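Local coordinates for protein monooxygenase (PDB 5UQ4) that catalyses the oxidative degradation of the heme porphyrin ring, using a suitable electron donor and releasing free iron, at residues B[6-11]-B[61-66]; B[40-45]-B[56-61]. All coordinates share one frame; numbering follows the deposited sequence.

Contact 1: residues B[6-11]-B[61-66]; sequences VVKINA and ESDEAF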
loop_
_atom_site.group_PDB
_atom_site.type_symbol
_atom_site.label_atom_id
_atom_site.label_comp_id
_atom_site.label_asym_id
_atom_site.label_seq_id
_atom_site.Cartn_x
_atom_site.Cartn_y
_atom_site.Cartn_z
ATOM N N VAL B 6 6.871 -6.363 -5.838
ATOM C CA VAL B 6 5.895 -5.636 -6.629
ATOM C C VAL B 6 4.615 -5.473 -5.826
ATOM O O VAL B 6 4.240 -6.328 -5.020
ATOM C CB VAL B 6 5.638 -6.369 -7.955
ATOM C CG1 VAL B 6 5.155 -7.773 -7.666
ATOM C CG2 VAL B 6 4.615 -5.635 -8.822
ATOM N N VAL B 7 3.930 -4.367 -6.070
ATOM C CA VAL B 7 2.698 -4.038 -5.371
ATOM C C VAL B 7 1.674 -3.565 -6.395
ATOM O O VAL B 7 1.891 -2.556 -7.076
ATOM C CB VAL B 7 2.930 -2.964 -4.298
ATOM C CG1 VAL B 7 1.614 -2.341 -3.891
ATOM C CG2 VAL B 7 3.618 -3.586 -3.092
ATOM N N LYS B 8 0.558 -4.285 -6.494
ATOM C CA LYS B 8 -0.555 -3.892 -7.347
ATOM C C LYS B 8 -1.675 -3.297 -6.504
ATOM O O LYS B 8 -2.085 -3.890 -5.501
ATOM C CB LYS B 8 -1.089 -5.080 -8.150
ATOM C CG LYS B 8 -0.040 -5.991 -8.747
ATOM C CD LYS B 8 0.848 -5.230 -9.713
ATOM C CE LYS B 8 1.643 -6.189 -10.579
ATOM N NZ LYS B 8 2.536 -5.511 -11.562
ATOM N N ILE B 9 -2.173 -2.137 -6.920
ATOM C CA ILE B 9 -3.252 -1.448 -6.225
ATOM C C ILE B 9 -4.387 -1.225 -7.213
ATOM O O ILE B 9 -4.220 -0.507 -8.206
ATOM C CB ILE B 9 -2.785 -0.116 -5.619
ATOM C CG1 ILE B 9 -1.562 -0.332 -4.726
ATOM C CG2 ILE B 9 -3.916 0.532 -4.829
ATOM C CD1 ILE B 9 -1.051 0.932 -4.077
ATOM N N ASN B 10 -5.539 -1.831 -6.938
ATOM C CA ASN B 10 -6.749 -1.610 -7.721
ATOM C C ASN B 10 -7.597 -0.570 -6.996
ATOM O O ASN B 10 -8.144 -0.842 -5.923
ATOM C CB ASN B 10 -7.520 -2.915 -7.919
ATOM C CG ASN B 10 -8.596 -2.801 -8.982
ATOM O OD1 ASN B 10 -8.604 -1.860 -9.777
ATOM N ND2 ASN B 10 -9.511 -3.761 -9.000
ATOM N N ALA B 11 -7.687 0.626 -7.573
ATOM C CA ALA B 11 -8.502 1.702 -7.020
ATOM C C ALA B 11 -9.908 1.578 -7.596
ATOM O O ALA B 11 -10.115 1.790 -8.794
ATOM C CB ALA B 11 -7.893 3.065 -7.336
ATOM N N GLU B 61 6.142 -11.303 -5.020
ATOM C CA GLU B 61 7.592 -11.448 -5.119
ATOM C C GLU B 61 8.149 -10.708 -6.330
ATOM O O GLU B 61 9.228 -10.107 -6.260
ATOM C CB GLU B 61 7.963 -12.926 -5.203
ATOM C CG GLU B 61 8.202 -13.610 -3.873
ATOM C CD GLU B 61 8.685 -15.036 -4.055
ATOM O OE1 GLU B 61 9.085 -15.668 -3.055
ATOM O OE2 GLU B 61 8.664 -15.524 -5.205
ATOM N N SER B 62 7.438 -10.758 -7.453
ATOM C CA SER B 62 7.919 -10.190 -8.704
ATOM C C SER B 62 6.731 -10.018 -9.635
ATOM O O SER B 62 5.663 -10.597 -9.417
ATOM C CB SER B 62 8.979 -11.080 -9.355
ATOM O OG SER B 62 8.423 -12.337 -9.700
ATOM N N ASP B 63 6.918 -9.187 -10.663
ATOM C CA ASP B 63 5.874 -9.040 -11.671
ATOM C C ASP B 63 5.577 -10.367 -12.355
ATOM O O ASP B 63 4.445 -10.599 -12.792
ATOM C CB ASP B 63 6.278 -7.988 -12.703
ATOM C CG ASP B 63 5.097 -7.474 -13.499
ATOM O OD1 ASP B 63 3.946 -7.702 -13.068
ATOM O OD2 ASP B 63 5.319 -6.846 -14.555
ATOM N N GLU B 64 6.576 -11.250 -12.448
ATOM C CA GLU B 64 6.358 -12.566 -13.043
ATOM C C GLU B 64 5.346 -13.376 -12.245
ATOM O O GLU B 64 4.477 -14.040 -12.822
ATOM C CB GLU B 64 7.686 -13.319 -13.143
ATOM C CG GLU B 64 7.569 -14.722 -13.727
ATOM C CD GLU B 64 7.441 -15.791 -12.657
ATOM O OE1 GLU B 64 8.247 -15.780 -11.703
ATOM O OE2 GLU B 64 6.533 -16.644 -12.767
ATOM N N ALA B 65 5.450 -13.343 -10.913
ATOM C CA ALA B 65 4.517 -14.094 -10.080
ATOM C C ALA B 65 3.096 -13.565 -10.228
ATOM O O ALA B 65 2.136 -14.344 -10.226
ATOM C CB ALA B 65 4.959 -14.045 -8.618
ATOM N N PHE B 66 2.942 -12.246 -10.363
ATOM C CA PHE B 66 1.609 -11.675 -10.521
ATOM C C PHE B 66 1.015 -12.020 -11.880
ATOM O O PHE B 66 -0.170 -12.359 -11.976
ATOM C CB PHE B 66 1.655 -10.159 -10.335
ATOM C CG PHE B 66 0.417 -9.456 -10.814
ATOM C CD1 PHE B 66 -0.715 -9.406 -10.020
ATOM C CD2 PHE B 66 0.379 -8.860 -12.065
ATOM C CE1 PHE B 66 -1.855 -8.765 -10.458
ATOM C CE2 PHE B 66 -0.759 -8.216 -12.507
ATOM C CZ PHE B 66 -1.877 -8.169 -11.704
#

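Contact 2: residues B[40-45]-B[56-61]; sequences LGFQLL and VVTHWE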
loop_
_atom_site.group_PDB
_atom_site.type_symbol
_atom_site.label_atom_id
_atom_site.label_comp_id
_atom_site.label_asym_id
_atom_site.label_seq_id
_atom_site.Cartn_x
_atom_site.Cartn_y
_atom_site.Cartn_z
ATOM N N LEU B 40 2.553 -12.377 -1.264
ATOM C CA LEU B 40 3.114 -11.915 -0.001
ATOM C C LEU B 40 2.059 -11.405 0.968
ATOM O O LEU B 40 2.042 -11.814 2.131
ATOM C CB LEU B 40 4.153 -10.814 -0.261
ATOM C CG LEU B 40 5.383 -11.236 -1.063
ATOM C CD1 LEU B 40 6.373 -10.090 -1.167
ATOM C CD2 LEU B 40 6.034 -12.453 -0.429
ATOM N N GLY B 41 1.173 -10.520 0.522
ATOM C CA GLY B 41 0.193 -9.949 1.424
ATOM C C GLY B 41 -0.955 -9.311 0.680
ATOM O O GLY B 41 -0.836 -8.929 -0.488
ATOM N N PHE B 42 -2.081 -9.203 1.379
ATOM C CA PHE B 42 -3.291 -8.594 0.853
ATOM C C PHE B 42 -3.843 -7.624 1.885
ATOM O O PHE B 42 -3.801 -7.895 3.087
ATOM C CB PHE B 42 -4.350 -9.654 0.509
ATOM C CG PHE B 42 -5.674 -9.077 0.089
ATOM C CD1 PHE B 42 -5.906 -8.742 -1.232
ATOM C CD2 PHE B 42 -6.685 -8.872 1.013
ATOM C CE1 PHE B 42 -7.119 -8.212 -1.626
ATOM C CE2 PHE B 42 -7.900 -8.338 0.624
ATOM C CZ PHE B 42 -8.117 -8.009 -0.697
ATOM N N GLN B 43 -4.364 -6.495 1.411
ATOM C CA GLN B 43 -4.970 -5.510 2.293
ATOM C C GLN B 43 -6.105 -4.814 1.563
ATOM O O GLN B 43 -5.975 -4.463 0.388
ATOM C CB GLN B 43 -3.945 -4.478 2.780
ATOM C CG GLN B 43 -3.145 -4.923 3.994
ATOM C CD GLN B 43 -2.279 -3.817 4.560
ATOM O OE1 GLN B 43 -1.869 -2.906 3.841
ATOM N NE2 GLN B 43 -1.989 -3.894 5.853
ATOM N N LEU B 44 -7.221 -4.633 2.263
ATOM C CA LEU B 44 -8.348 -3.850 1.777
ATOM C C LEU B 44 -8.383 -2.547 2.563
ATOM O O LEU B 44 -8.466 -2.565 3.795
ATOM C CB LEU B 44 -9.662 -4.616 1.931
ATOM C CG LEU B 44 -10.930 -3.865 1.522
ATOM C CD1 LEU B 44 -10.815 -3.351 0.095
ATOM C CD2 LEU B 44 -12.148 -4.761 1.678
ATOM N N LEU B 45 -8.315 -1.424 1.853
ATOM C CA LEU B 45 -8.145 -0.115 2.473
ATOM C C LEU B 45 -9.383 0.733 2.209
ATOM O O LEU B 45 -9.649 1.113 1.065
ATOM C CB LEU B 45 -6.884 0.570 1.948
ATOM C CG LEU B 45 -5.589 -0.240 2.075
ATOM C CD1 LEU B 45 -4.403 0.546 1.541
ATOM C CD2 LEU B 45 -5.353 -0.660 3.519
ATOM N N VAL B 56 -7.392 -1.827 -3.191
ATOM C CA VAL B 56 -7.171 -3.266 -3.099
ATOM C C VAL B 56 -5.694 -3.513 -3.380
ATOM O O VAL B 56 -5.239 -3.371 -4.520
ATOM C CB VAL B 56 -8.066 -4.041 -4.074
ATOM C CG1 VAL B 56 -7.993 -5.535 -3.791
ATOM C CG2 VAL B 56 -9.499 -3.544 -3.985
ATOM N N VAL B 57 -4.942 -3.884 -2.346
ATOM C CA VAL B 57 -3.487 -3.961 -2.405
ATOM C C VAL B 57 -3.058 -5.417 -2.300
ATOM O O VAL B 57 -3.523 -6.148 -1.417
ATOM C CB VAL B 57 -2.836 -3.126 -1.290
ATOM C CG1 VAL B 57 -1.351 -2.948 -1.560
ATOM C CG2 VAL B 57 -3.533 -1.778 -1.157
ATOM N N THR B 58 -2.164 -5.833 -3.195
ATOM C CA THR B 58 -1.528 -7.139 -3.120
ATOM C C THR B 58 -0.027 -6.974 -3.286
ATOM O O THR B 58 0.436 -6.208 -4.138
ATOM C CB THR B 58 -2.064 -8.112 -4.181
ATOM O OG1 THR B 58 -2.274 -7.420 -5.417
ATOM C CG2 THR B 58 -3.372 -8.734 -3.716
ATOM N N HIS B 59 0.723 -7.691 -2.456
ATOM C CA HIS B 59 2.178 -7.687 -2.479
ATOM C C HIS B 59 2.660 -9.011 -3.056
ATOM O O HIS B 59 2.192 -10.079 -2.642
ATOM C CB HIS B 59 2.740 -7.476 -1.071
ATOM C CG HIS B 59 4.196 -7.126 -1.037
ATOM N ND1 HIS B 59 4.884 -6.945 0.142
ATOM C CD2 HIS B 59 5.094 -6.924 -2.031
ATOM C CE1 HIS B 59 6.143 -6.648 -0.125
ATOM N NE2 HIS B 59 6.297 -6.630 -1.437
ATOM N N TRP B 60 3.585 -8.938 -4.014
ATOM C CA TRP B 60 4.063 -10.115 -4.723
ATOM C C TRP B 60 5.586 -10.113 -4.783
ATOM O O TRP B 60 6.239 -9.078 -4.623
ATOM C CB TRP B 60 3.491 -10.191 -6.154
ATOM C CG TRP B 60 2.023 -10.389 -6.216
ATOM C CD1 TRP B 60 1.072 -9.416 -6.208
ATOM C CD2 TRP B 60 1.326 -11.637 -6.335
ATOM N NE1 TRP B 60 -0.178 -9.977 -6.286
ATOM C CE2 TRP B 60 -0.049 -11.340 -6.366
ATOM C CE3 TRP B 60 1.733 -12.976 -6.401
ATOM C CZ2 TRP B 60 -1.025 -12.333 -6.461
ATOM C CZ3 TRP B 60 0.758 -13.967 -6.496
ATOM C CH2 TRP B 60 -0.602 -13.637 -6.526
ATOM N N GLU B 61 6.142 -11.303 -5.020
ATOM C CA GLU B 61 7.592 -11.448 -5.119
ATOM C C GLU B 61 8.149 -10.708 -6.330
ATOM O O GLU B 61 9.228 -10.107 -6.260
ATOM C CB GLU B 61 7.963 -12.926 -5.203
ATOM C CG GLU B 61 8.202 -13.610 -3.873
ATOM C CD GLU B 61 8.685 -15.036 -4.055
ATOM O OE1 GLU B 61 9.085 -15.668 -3.055
ATOM O OE2 GLU B 61 8.664 -15.524 -5.205
#

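Contact 1: residues B[6-11]-B[61-66]
Strand 6-11 comes closest to segment 61-66 at its Val6 end, where the CA atoms of Val6 and Ser62 are 5.4 Å apart, and the first turn of helix 63-70 lies by that end. Val6 and Lys8, alternate residues of the strand, both direct their side chains at this turn. Val6 uses one methyl. CG1 sits between the backbone N and the carbonyl carbon (chi1 58°), which places it against the peptide joining Ser62 to Asp63. The closest approach there is Val6 CG1 to Ser62 O, 3.4 Å.

Lys8 makes two kinds of contact. Its aliphatic chain lies over one face of the Phe66 ring, with CG near the CD1-CE1 side and CE near CD2. Lys8 CE is 3.6 Å from the centroid of the Phe66 ring and 24° off its normal, a CH-pi contact. The bend at chi2 turns the chain back along the ring, so that CE reaches the same face as CG. Beyond the ring, Lys8 NZ forms a salt bridge with Asp63 OD1 at 3.0 Å. The ammonium comes from above the carboxylate plane, 61° out of it. The stronger polar partner of Lys8 NZ is Glu94 OE1, on strand 90-102, also a salt bridge. Gln67 also bonds Asp63 OD1. The two acids probably stabilise the positive charge of the lysine.

Ser62 is the N-cap of the helix. Its OG accepts a weak bond from Ala65 N, 3.4 Å long.

Within the ferredoxin-like sheet of this family, strand 6-12 runs between strands 54-60 and 90-102. Trp60, at the end of strand 54-60, meets Phe66 edge-to-face. The contact thus seats helix 63-70 beside the strand that pairs with the one leading into it.

Contact 2: residues B[40-45]-B[56-61]
Leu40 to Leu45 and Val56 to Trp60 are the two arms of a beta hairpin in the ferredoxin-like fold of the dimeric alpha-beta barrel superfamily. They run antiparallel, at 175°, with their axes 4.6 Å apart.

Backbone bonds hold the arms together. Gln43 and Val57 form a hydrogen-bonded pair, with Gln43 N to Val57 O and Val57 N to Gln43 O both 3.0 Å. His59 N gives a bond of 2.8 Å to Gly41 O. In return, His59 O accepts from Leu40 N and, weakly, from Gly41 N. Two residues thus face one, a classic beta bulge. Thr58 CA points a CA-H at Gly41 O, and Phe42 CA one at Val57 O.

Apolar contacts line both faces. On the face of Phe42, Leu44, Val56 and Thr58, Phe42 CE1 lies 3.6 Å from Val56 CG1, while Thr58 CG2 meets the Phe42 ring at its edge. Helix 19-34 packs on this side through Ala30 and Phe26; Phe26 probably contributes to the heme site. On the other face, Leu45 CD1 touches Val57 CG2 at 3.7 Å. Gln43 and His59 there pack on His59 and Gln43 of the second subunit, and residues 42-45 pair with one of its strands, continuing the sheet.

At the bulge a CH-pi contact joins the arms. Leu40 CG lies anti to the carbonyl carbon (chi1 -63°) and the chain runs on extended to CD1, which sits over the centre of the His59 ring, 3.4 Å from the centroid and 7° off the normal.

Contact 2 lies nearer the middle of the chain, with its centre 4 Å from the chain centre; that of contact 1 is 8 Å away. Both are partly buried. Contact 1 sets a helix turn beside a strand and uses charge and a ring face, with Asp63 at the exposed edge. Contact 2 joins neighbouring strands of the sheet, chiefly by main-chain bonds and apolar side chains. They share Glu61, where strand 54-60 gives way to helix 63-70. Strand 6-12 pairs directly with 54-60: Val6 O is 2.9 Å from Trp60 N. Along the chain, contact 2 is nested inside the loop closed by contact 1. The second subunit reaches both.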